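Local coordinates for calcium uptake protein 3, mitochondrial (Homo sapiens, PDB 6AGI), which senses mitochondrial calcium through its EF-hands and, as a disulfide-linked heterodimer with MICU1, regulates the calcium uniporter channel in the central nervous system and skeletal muscle, at residues B[59-62]-B[63-67]; B[207-211]-B[212-216]; B[151-154]-B[155-159]. All blocks are in the same frame, centred on the assembly; numbering follows the deposited sequence.

Contact 1: residues B[59-62]-B[63-67]; sequences QELN and QMLAE
One turn of the short amphipathic helix 58-66 brings L61 and L65 together, four residues apart on its buried flank. The two side chains run side by side and point the same way, but different torsions take them there. L61 holds CG anti to the backbone N (chi1 -166°), which carries its CD2 forward along the helix; L65 holds CG anti to the carbonyl carbon (chi1 -65°), which tips the branch back toward the preceding turn. L61 CD2 thus meets the fork of L65, 3.5 Å from L65 CD1 and 3.6 Å from L65 CG. Beneath them L65 N donates to L61 O at 3.0 Å, one of four successive i to i+4 bonds; in the first, Q63 N to Q59 O, the donor stands 38° out of the carbonyl plane. V87 touches both leucines, and D209 touches L65, so branched apolar residues suit this side. Were L65 cut back to an alanine, L61 CD2 would probably lose the branch it rests on, leaving a gap beside V87 and D209. The polar residues turn elsewhere: Q59, E60 and Q63 are exposed, and E60 OE2 bonds back to S57 N near the helix start. This i, i+4 leucine pair on the buried side, with glutamine and glutamate outward, is what gives helix 58-66 its two-faced character.

Contact 2: residues B[207-211]-B[212-216]; sequences VTDTT and LLVHF
H215 turns its imidazole away from T211, the residue whose carbonyl its backbone binds, and at the edge of that ring, in its plane, lies F216 CE1. H215 ND1 is hydrogen-bonded to P69 O, while the F216 ring packs edge-to-face with F233. The stretch is the N-terminal cap of helix 211-217. T210 is the N-cap residue: with OG1 set between the backbone N and the carbonyl carbon (chi1 56°), the hydroxyl accepts a weak bond from L213 N at 3.4 Å and is also hydrogen-bonded to E92 OE1, so a threonine suits both tasks. Behind it the regular i to i+4 helical bonding starts, V214 N to T210 O at 3.0 Å and H215 N to T211 O at 2.8 Å. T211 OG1 pairs with V87 N. L213 CB lies 3.2 Å from T210 OG1, and the L213 side chain also rests on K124 and F127 of helix 124-138, the helix that leaves the first EF-hand loop; an aliphatic residue fits this buried seat. D209 lies across V214 at about a right angle, with D209 OD2 3.9 Å from V214 CG2, and that same methyl group sits 3.4 Å from T210 O.

Contact 3: residues B[151-154]-B[155-159]; sequences AMLR and LQLYG
With L153 CG anti to the backbone N (chi1 177°) and L157 CG anti to its carbonyl carbon (chi1 -59°), the two leucines lie side by side one turn apart and point the same way, L153 CG 4.1 Å from L157 CD1. Leucines fit this largely apolar flank, where L153 also meets L8, and L157 reaches F19 and Y90. One residue along, the R154 stem runs aslant to Y158, R154 CG coming 4.0 Å from Y158 CD2. The R154 chain bends at chi3, and its guanidinium is turned only 12° from the tyrosine ring plane but does not stack on it; the aliphatic stem does the touching. One face of the Y158 ring carries L157 CB, 3.8 Å above the plane and offset toward the rim. This is the C-terminal part of helix 147-158, packed against helices 6-9, 14-22 and 90-101. The i to i+4 bonds run through this segment, Q156 N to M152 O at 2.9 Å among them. R154 O is gripped twice, by Y158 N at 2.8 Å, nearly along the C=O axis, and weakly by L157 N at 3.3 Å. G159 then leaves helical geometry with positive phi, where a side chain would be jammed against the carbonyl O of Y158, which explains the glycine. Its amide is still held, G159 N donating to L155 O at 2.8 Å.

Contacts 1 and 2 form one packed unit, with centres 11 Å apart. L65 joins them: L65 CD2 lies 3.4 Å from T211 OG1, and L65 CD1 lies 3.4 Å from D209 O, so helix 58-66 packs against the N-terminal end of helix 211-217. Contact 3 stands apart, its centre 18 Å from that of contact 2 and 22 Å from that of contact 1; the nearest atoms are about 6 Å and 11 Å away. Its helix comes before helix 211-217 in the chain, with an unmodelled stretch between. Of the three, contact 2 lies nearest an annotated calcium site: the side chain of L213 is about 10 Å from those of D123 and E126 in the first EF-hand.

Contact 1: residues B[59-62]-B[63-67]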
ATOM      1  N   GLN B  59      22.683  37.353   3.694  1.00 64.28           N
ATOM      2  CA  GLN B  59      23.528  37.124   4.869  1.00 74.01           C
ATOM      3  C   GLN B  59      22.785  37.306   6.175  1.00 72.98           C
ATOM      4  O   GLN B  59      23.208  36.761   7.209  1.00 81.32           O
ATOM      5  CB  GLN B  59      24.792  38.004   4.834  1.00 93.93           C
ATOM      6  CG  GLN B  59      26.051  37.155   4.653  1.00104.86           C
ATOM      7  CD  GLN B  59      26.169  36.560   3.248  1.00110.12           C
ATOM      8  OE1 GLN B  59      26.073  37.281   2.260  1.00121.24           O
ATOM      9  NE2 GLN B  59      26.250  35.231   3.158  1.00103.52           N
ATOM     10  N   GLU B  60      21.653  38.002   6.185  1.00 63.10           N
ATOM     11  CA  GLU B  60      20.842  37.894   7.387  1.00 62.90           C
ATOM     12  C   GLU B  60      20.180  36.525   7.473  1.00 59.48           C
ATOM     13  O   GLU B  60      20.046  35.961   8.576  1.00 66.67           O
ATOM     14  CB  GLU B  60      19.804  39.012   7.478  1.00 62.62           C
ATOM     15  CG  GLU B  60      19.285  39.571   6.167  1.00 67.92           C
ATOM     16  CD  GLU B  60      18.441  40.823   6.387  1.00 72.34           C
ATOM     17  OE1 GLU B  60      18.514  41.392   7.502  1.00 73.61           O
ATOM     18  OE2 GLU B  60      17.717  41.250   5.458  1.00 71.68           O
ATOM     19  N   LEU B  61      19.846  35.931   6.327  1.00 52.57           N
ATOM     20  CA  LEU B  61      19.402  34.541   6.332  1.00 55.51           C
ATOM     21  C   LEU B  61      20.509  33.624   6.842  1.00 59.17           C
ATOM     22  O   LEU B  61      20.257  32.694   7.626  1.00 58.34           O
ATOM     23  CB  LEU B  61      18.964  34.111   4.930  1.00 50.93           C
ATOM     24  CG  LEU B  61      18.156  32.815   4.718  1.00 56.85           C
ATOM     25  CD1 LEU B  61      17.719  32.672   3.247  1.00 63.47           C
ATOM     26  CD2 LEU B  61      18.815  31.527   5.185  1.00 63.59           C
ATOM     27  N   ASN B  62      21.743  33.850   6.399  1.00 48.89           N
ATOM     28  CA  ASN B  62      22.765  32.906   6.815  1.00 52.58           C
ATOM     29  C   ASN B  62      23.203  33.111   8.260  1.00 58.92           C
ATOM     30  O   ASN B  62      23.720  32.163   8.874  1.00 64.11           O
ATOM     31  CB  ASN B  62      23.934  32.929   5.833  1.00 56.56           C
ATOM     32  CG  ASN B  62      23.771  31.859   4.744  1.00 70.21           C
ATOM     33  OD1 ASN B  62      23.435  32.172   3.599  1.00 80.06           O
ATOM     34  ND2 ASN B  62      23.952  30.586   5.118  1.00 75.87           N
ATOM     35  N   GLN B  63      22.957  34.290   8.841  1.00 60.16           N
ATOM     36  CA  GLN B  63      23.053  34.381  10.296  1.00 68.08           C
ATOM     37  C   GLN B  63      21.917  33.610  10.967  1.00 65.76           C
ATOM     38  O   GLN B  63      22.134  32.945  11.986  1.00 75.10           O
ATOM     39  CB  GLN B  63      23.064  35.842  10.754  1.00 83.49           C
ATOM     40  CG  GLN B  63      23.813  36.072  12.087  1.00 94.44           C
ATOM     41  CD  GLN B  63      22.903  36.022  13.321  1.00 94.08           C
ATOM     42  OE1 GLN B  63      21.811  36.594  13.329  1.00 99.92           O
ATOM     43  NE2 GLN B  63      23.351  35.320  14.362  1.00 82.84           N
ATOM     44  N   MET B  64      20.701  33.681  10.406  1.00 57.67           N
ATOM     45  CA  MET B  64      19.592  32.878  10.931  1.00 57.14           C
ATOM     46  C   MET B  64      19.951  31.393  10.986  1.00 52.55           C
ATOM     47  O   MET B  64      19.644  30.709  11.970  1.00 48.78           O
ATOM     48  CB  MET B  64      18.361  33.077  10.042  1.00 62.51           C
ATOM     49  CG  MET B  64      17.147  32.177  10.285  1.00 54.30           C
ATOM     50  SD  MET B  64      15.620  33.057   9.799  1.00 53.12           S
ATOM     51  CE  MET B  64      15.559  34.363  11.028  1.00 54.42           C
ATOM     52  N   LEU B  65      20.671  30.898   9.969  1.00 59.13           N
ATOM     53  CA  LEU B  65      21.071  29.492   9.912  1.00 53.16           C
ATOM     54  C   LEU B  65      22.301  29.148  10.740  1.00 58.86           C
ATOM     55  O   LEU B  65      22.431  27.997  11.172  1.00 42.90           O
ATOM     56  CB  LEU B  65      21.348  29.065   8.472  1.00 42.49           C
ATOM     57  CG  LEU B  65      20.234  29.035   7.432  1.00 32.80           C
ATOM     58  CD1 LEU B  65      20.704  28.725   6.009  1.00 37.13           C
ATOM     59  CD2 LEU B  65      19.183  28.058   7.942  1.00 37.63           C
ATOM     60  N   ALA B  66      23.225  30.096  10.933  1.00 75.06           N
ATOM     61  CA  ALA B  66      24.466  29.794  11.647  1.00 82.84           C
ATOM     62  C   ALA B  66      24.264  29.046  12.968  1.00 68.49           C
ATOM     63  O   ALA B  66      25.166  28.323  13.403  1.00 68.73           O
ATOM     64  CB  ALA B  66      25.230  31.092  11.909  1.00 94.40           C
ATOM     65  N   GLU B  67      23.096  29.179  13.595  1.00 64.46           N
ATOM     66  CA  GLU B  67      22.789  28.420  14.803  1.00 81.58           C
ATOM     67  C   GLU B  67      22.609  26.912  14.597  1.00 90.44           C
ATOM     68  O   GLU B  67      22.992  26.135  15.479  1.00103.49           O
ATOM     69  CB  GLU B  67      21.534  28.989  15.434  1.00 96.39           C
ATOM     70  CG  GLU B  67      20.377  28.855  14.486  1.00109.07           C
ATOM     71  CD  GLU B  67      19.562  27.622  14.724  1.00118.82           C
ATOM     72  OE1 GLU B  67      19.702  27.008  15.805  1.00117.28           O
ATOM     73  OE2 GLU B  67      18.883  27.224  13.758  1.00127.19           O
TER

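Contact 2: residues B[207-211]-B[212-216]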
ATOM      1  N   VAL B 207      23.316  26.732  -4.331  1.00 97.80           N
ATOM      2  CA  VAL B 207      21.895  26.928  -4.067  1.00 86.40           C
ATOM      3  C   VAL B 207      21.774  27.468  -2.649  1.00 75.22           C
ATOM      4  O   VAL B 207      22.676  27.308  -1.822  1.00 84.81           O
ATOM      5  CB  VAL B 207      21.111  25.604  -4.281  1.00 87.53           C
ATOM      6  CG1 VAL B 207      19.844  25.534  -3.445  1.00 86.26           C
ATOM      7  CG2 VAL B 207      20.778  25.418  -5.767  1.00 91.19           C
ATOM      8  N   THR B 208      20.676  28.173  -2.386  1.00 54.50           N
ATOM      9  CA  THR B 208      20.465  28.762  -1.069  1.00 47.26           C
ATOM     10  C   THR B 208      20.419  27.699   0.032  1.00 53.56           C
ATOM     11  O   THR B 208      19.613  26.765  -0.014  1.00 52.25           O
ATOM     12  CB  THR B 208      19.170  29.570  -1.064  1.00 38.75           C
ATOM     13  OG1 THR B 208      19.384  30.822  -1.718  1.00 52.06           O
ATOM     14  CG2 THR B 208      18.700  29.824   0.351  1.00 37.83           C
ATOM     15  N   ASP B 209      21.257  27.872   1.051  1.00 48.94           N
ATOM     16  CA  ASP B 209      21.279  26.931   2.162  1.00 38.23           C
ATOM     17  C   ASP B 209      19.976  27.029   2.943  1.00 36.24           C
ATOM     18  O   ASP B 209      19.304  28.059   2.946  1.00 39.68           O
ATOM     19  CB  ASP B 209      22.456  27.231   3.098  1.00 40.75           C
ATOM     20  CG  ASP B 209      23.716  26.485   2.718  1.00 53.26           C
ATOM     21  OD1 ASP B 209      23.738  25.870   1.630  1.00 62.35           O
ATOM     22  OD2 ASP B 209      24.696  26.548   3.494  1.00 61.24           O
ATOM     23  N   THR B 210      19.597  25.929   3.580  1.00 24.11           N
ATOM     24  CA  THR B 210      18.341  25.853   4.302  1.00 23.22           C
ATOM     25  C   THR B 210      18.615  25.182   5.638  1.00 30.13           C
ATOM     26  O   THR B 210      19.737  24.731   5.910  1.00 34.42           O
ATOM     27  CB  THR B 210      17.255  25.084   3.531  1.00 37.06           C
ATOM     28  OG1 THR B 210      17.720  23.768   3.201  1.00 44.82           O
ATOM     29  CG2 THR B 210      16.816  25.824   2.262  1.00 35.21           C
ATOM     30  N   THR B 211      17.584  25.144   6.493  1.00 33.15           N
ATOM     31  CA  THR B 211      17.756  24.521   7.802  1.00 25.07           C
ATOM     32  C   THR B 211      18.030  23.029   7.682  1.00 28.63           C
ATOM     33  O   THR B 211      18.943  22.515   8.329  1.00 30.10           O
ATOM     34  CB  THR B 211      16.550  24.812   8.697  1.00 31.89           C
ATOM     35  OG1 THR B 211      16.686  26.133   9.241  1.00 54.14           O
ATOM     36  CG2 THR B 211      16.386  23.751   9.815  1.00 18.59           C
ATOM     37  N   LEU B 212      17.267  22.310   6.852  1.00 29.16           N
ATOM     38  CA  LEU B 212      17.528  20.876   6.741  1.00 17.90           C
ATOM     39  C   LEU B 212      18.870  20.616   6.070  1.00 18.91           C
ATOM     40  O   LEU B 212      19.562  19.650   6.410  1.00 18.85           O
ATOM     41  CB  LEU B 212      16.394  20.173   5.997  1.00 17.27           C
ATOM     42  CG  LEU B 212      15.190  20.006   6.919  1.00 34.03           C
ATOM     43  CD1 LEU B 212      14.089  19.239   6.213  1.00 28.52           C
ATOM     44  CD2 LEU B 212      15.588  19.330   8.264  1.00 30.40           C
ATOM     45  N   LEU B 213      19.274  21.492   5.153  1.00 20.04           N
ATOM     46  CA  LEU B 213      20.544  21.317   4.464  1.00 22.73           C
ATOM     47  C   LEU B 213      21.734  21.464   5.429  1.00 29.09           C
ATOM     48  O   LEU B 213      22.661  20.638   5.426  1.00 33.71           O
ATOM     49  CB  LEU B 213      20.597  22.333   3.335  1.00 22.67           C
ATOM     50  CG  LEU B 213      21.015  21.944   1.936  1.00 30.41           C
ATOM     51  CD1 LEU B 213      20.231  20.749   1.474  1.00 22.88           C
ATOM     52  CD2 LEU B 213      20.758  23.154   1.032  1.00 31.43           C
ATOM     53  N   VAL B 214      21.709  22.493   6.287  1.00 24.26           N
ATOM     54  CA  VAL B 214      22.771  22.700   7.275  1.00 37.95           C
ATOM     55  C   VAL B 214      22.676  21.679   8.412  1.00 43.10           C
ATOM     56  O   VAL B 214      23.694  21.164   8.904  1.00 40.08           O
ATOM     57  CB  VAL B 214      22.713  24.148   7.798  1.00 31.94           C
ATOM     58  CG1 VAL B 214      23.750  24.373   8.860  1.00 31.89           C
ATOM     59  CG2 VAL B 214      22.991  25.096   6.647  1.00 27.24           C
ATOM     60  N   HIS B 215      21.460  21.372   8.848  1.00 25.43           N
ATOM     61  CA  HIS B 215      21.286  20.386   9.898  1.00 26.52           C
ATOM     62  C   HIS B 215      21.861  19.037   9.474  1.00 29.89           C
ATOM     63  O   HIS B 215      22.494  18.349  10.283  1.00 20.66           O
ATOM     64  CB  HIS B 215      19.799  20.272  10.231  1.00 17.94           C
ATOM     65  CG  HIS B 215      19.484  19.212  11.240  1.00 16.97           C
ATOM     66  ND1 HIS B 215      19.641  19.404  12.592  1.00 23.76           N
ATOM     67  CD2 HIS B 215      19.016  17.952  11.097  1.00 30.05           C
ATOM     68  CE1 HIS B 215      19.282  18.311  13.239  1.00 16.12           C
ATOM     69  NE2 HIS B 215      18.903  17.411  12.354  1.00 15.71           N
ATOM     70  N   PHE B 216      21.666  18.655   8.198  1.00 40.62           N
ATOM     71  CA  PHE B 216      22.077  17.345   7.678  1.00 20.54           C
ATOM     72  C   PHE B 216      23.556  17.303   7.335  1.00 30.74           C
ATOM     73  O   PHE B 216      24.260  16.368   7.733  1.00 47.40           O
ATOM     74  CB  PHE B 216      21.262  16.984   6.435  1.00 19.38           C
ATOM     75  CG  PHE B 216      19.879  16.488   6.742  1.00 18.13           C
ATOM     76  CD1 PHE B 216      19.589  15.895   7.966  1.00 25.88           C
ATOM     77  CD2 PHE B 216      18.865  16.621   5.818  1.00 18.04           C
ATOM     78  CE1 PHE B 216      18.304  15.426   8.248  1.00 27.17           C
ATOM     79  CE2 PHE B 216      17.584  16.170   6.095  1.00 20.87           C
ATOM     80  CZ  PHE B 216      17.303  15.562   7.310  1.00 27.67           C
TER

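Contact 3: residues B[151-154]-B[155-159]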
ATOM      1  N   ALA B 151       7.223  32.018 -14.679  1.00 31.35           N
ATOM      2  CA  ALA B 151       8.601  32.165 -14.236  1.00 35.50           C
ATOM      3  C   ALA B 151       8.649  32.754 -12.836  1.00 48.94           C
ATOM      4  O   ALA B 151       9.485  32.354 -12.020  1.00 62.05           O
ATOM      5  CB  ALA B 151       9.386  33.027 -15.219  1.00 31.38           C
ATOM      6  N   MET B 152       7.767  33.713 -12.535  1.00 40.54           N
ATOM      7  CA  MET B 152       7.769  34.281 -11.190  1.00 46.57           C
ATOM      8  C   MET B 152       7.376  33.237 -10.154  1.00 32.57           C
ATOM      9  O   MET B 152       7.980  33.161  -9.082  1.00 38.13           O
ATOM     10  CB  MET B 152       6.832  35.487 -11.120  1.00 58.47           C
ATOM     11  CG  MET B 152       7.330  36.628 -10.227  1.00 68.76           C
ATOM     12  SD  MET B 152       6.085  37.937 -10.147  1.00 84.52           S
ATOM     13  CE  MET B 152       5.793  38.285 -11.895  1.00 77.66           C
ATOM     14  N   LEU B 153       6.384  32.404 -10.460  1.00 37.81           N
ATOM     15  CA  LEU B 153       5.990  31.387  -9.492  1.00 23.56           C
ATOM     16  C   LEU B 153       7.073  30.325  -9.362  1.00 36.59           C
ATOM     17  O   LEU B 153       7.321  29.807  -8.263  1.00 46.02           O
ATOM     18  CB  LEU B 153       4.648  30.780  -9.914  1.00 28.44           C
ATOM     19  CG  LEU B 153       3.888  29.626  -9.219  1.00 21.70           C
ATOM     20  CD1 LEU B 153       3.429  29.903  -7.792  1.00 21.47           C
ATOM     21  CD2 LEU B 153       2.745  29.140 -10.069  1.00 30.24           C
ATOM     22  N   ARG B 154       7.762  30.021 -10.465  1.00 40.86           N
ATOM     23  CA  ARG B 154       8.887  29.095 -10.423  1.00 24.95           C
ATOM     24  C   ARG B 154      10.000  29.636  -9.552  1.00 25.43           C
ATOM     25  O   ARG B 154      10.572  28.908  -8.733  1.00 46.13           O
ATOM     26  CB  ARG B 154       9.389  28.857 -11.837  1.00 26.42           C
ATOM     27  CG  ARG B 154      10.406  27.766 -12.017  1.00 44.77           C
ATOM     28  CD  ARG B 154      10.630  27.514 -13.515  1.00 47.68           C
ATOM     29  NE  ARG B 154       9.349  27.406 -14.223  1.00 48.97           N
ATOM     30  CZ  ARG B 154       8.991  28.158 -15.266  1.00 57.91           C
ATOM     31  NH1 ARG B 154       9.826  29.078 -15.747  1.00 67.02           N
ATOM     32  NH2 ARG B 154       7.799  27.988 -15.838  1.00 48.87           N
ATOM     33  N   LEU B 155      10.304  30.924  -9.691  1.00 35.06           N
ATOM     34  CA  LEU B 155      11.265  31.557  -8.799  1.00 37.67           C
ATOM     35  C   LEU B 155      10.821  31.454  -7.350  1.00 35.94           C
ATOM     36  O   LEU B 155      11.607  31.068  -6.473  1.00 33.40           O
ATOM     37  CB  LEU B 155      11.465  33.020  -9.191  1.00 28.86           C
ATOM     38  CG  LEU B 155      12.461  33.735  -8.269  1.00 32.66           C
ATOM     39  CD1 LEU B 155      13.912  33.399  -8.594  1.00 32.34           C
ATOM     40  CD2 LEU B 155      12.223  35.215  -8.363  1.00 31.38           C
ATOM     41  N   GLN B 156       9.556  31.793  -7.082  1.00 29.04           N
ATOM     42  CA  GLN B 156       9.068  31.768  -5.710  1.00 24.01           C
ATOM     43  C   GLN B 156       9.269  30.394  -5.088  1.00 33.71           C
ATOM     44  O   GLN B 156       9.618  30.282  -3.905  1.00 33.98           O
ATOM     45  CB  GLN B 156       7.598  32.176  -5.648  1.00 27.27           C
ATOM     46  CG  GLN B 156       7.367  33.697  -5.516  1.00 33.09           C
ATOM     47  CD  GLN B 156       5.913  34.043  -5.238  1.00 25.59           C
ATOM     48  OE1 GLN B 156       5.064  33.164  -5.199  1.00 22.99           O
ATOM     49  NE2 GLN B 156       5.621  35.322  -5.064  1.00 34.25           N
ATOM     50  N   LEU B 157       9.045  29.335  -5.873  1.00 35.51           N
ATOM     51  CA  LEU B 157       9.097  27.978  -5.346  1.00 21.44           C
ATOM     52  C   LEU B 157      10.496  27.354  -5.356  1.00 29.68           C
ATOM     53  O   LEU B 157      10.780  26.516  -4.492  1.00 21.33           O
ATOM     54  CB  LEU B 157       8.127  27.089  -6.137  1.00 21.47           C
ATOM     55  CG  LEU B 157       6.630  27.444  -6.190  1.00 20.51           C
ATOM     56  CD1 LEU B 157       5.929  26.614  -7.227  1.00 20.58           C
ATOM     57  CD2 LEU B 157       5.937  27.249  -4.852  1.00 19.67           C
ATOM     58  N   TYR B 158      11.392  27.732  -6.291  1.00 29.82           N
ATOM     59  CA  TYR B 158      12.716  27.090  -6.349  1.00 30.25           C
ATOM     60  C   TYR B 158      13.942  27.991  -6.441  1.00 25.84           C
ATOM     61  O   TYR B 158      15.050  27.458  -6.398  1.00 36.27           O
ATOM     62  CB  TYR B 158      12.806  26.079  -7.513  1.00 28.39           C
ATOM     63  CG  TYR B 158      11.572  25.230  -7.749  1.00 29.00           C
ATOM     64  CD1 TYR B 158      11.392  24.040  -7.043  1.00 22.88           C
ATOM     65  CD2 TYR B 158      10.612  25.588  -8.694  1.00 27.01           C
ATOM     66  CE1 TYR B 158      10.276  23.262  -7.234  1.00 22.29           C
ATOM     67  CE2 TYR B 158       9.508  24.807  -8.904  1.00 23.24           C
ATOM     68  CZ  TYR B 158       9.338  23.644  -8.162  1.00 22.51           C
ATOM     69  OH  TYR B 158       8.225  22.852  -8.366  1.00 22.19           O
ATOM     70  N   GLY B 159      13.802  29.299  -6.582  1.00 34.37           N
ATOM     71  CA  GLY B 159      14.978  30.144  -6.701  1.00 29.16           C
ATOM     72  C   GLY B 159      15.544  30.158  -8.113  1.00 44.72           C
ATOM     73  O   GLY B 159      14.867  29.793  -9.082  1.00 51.58           O
TER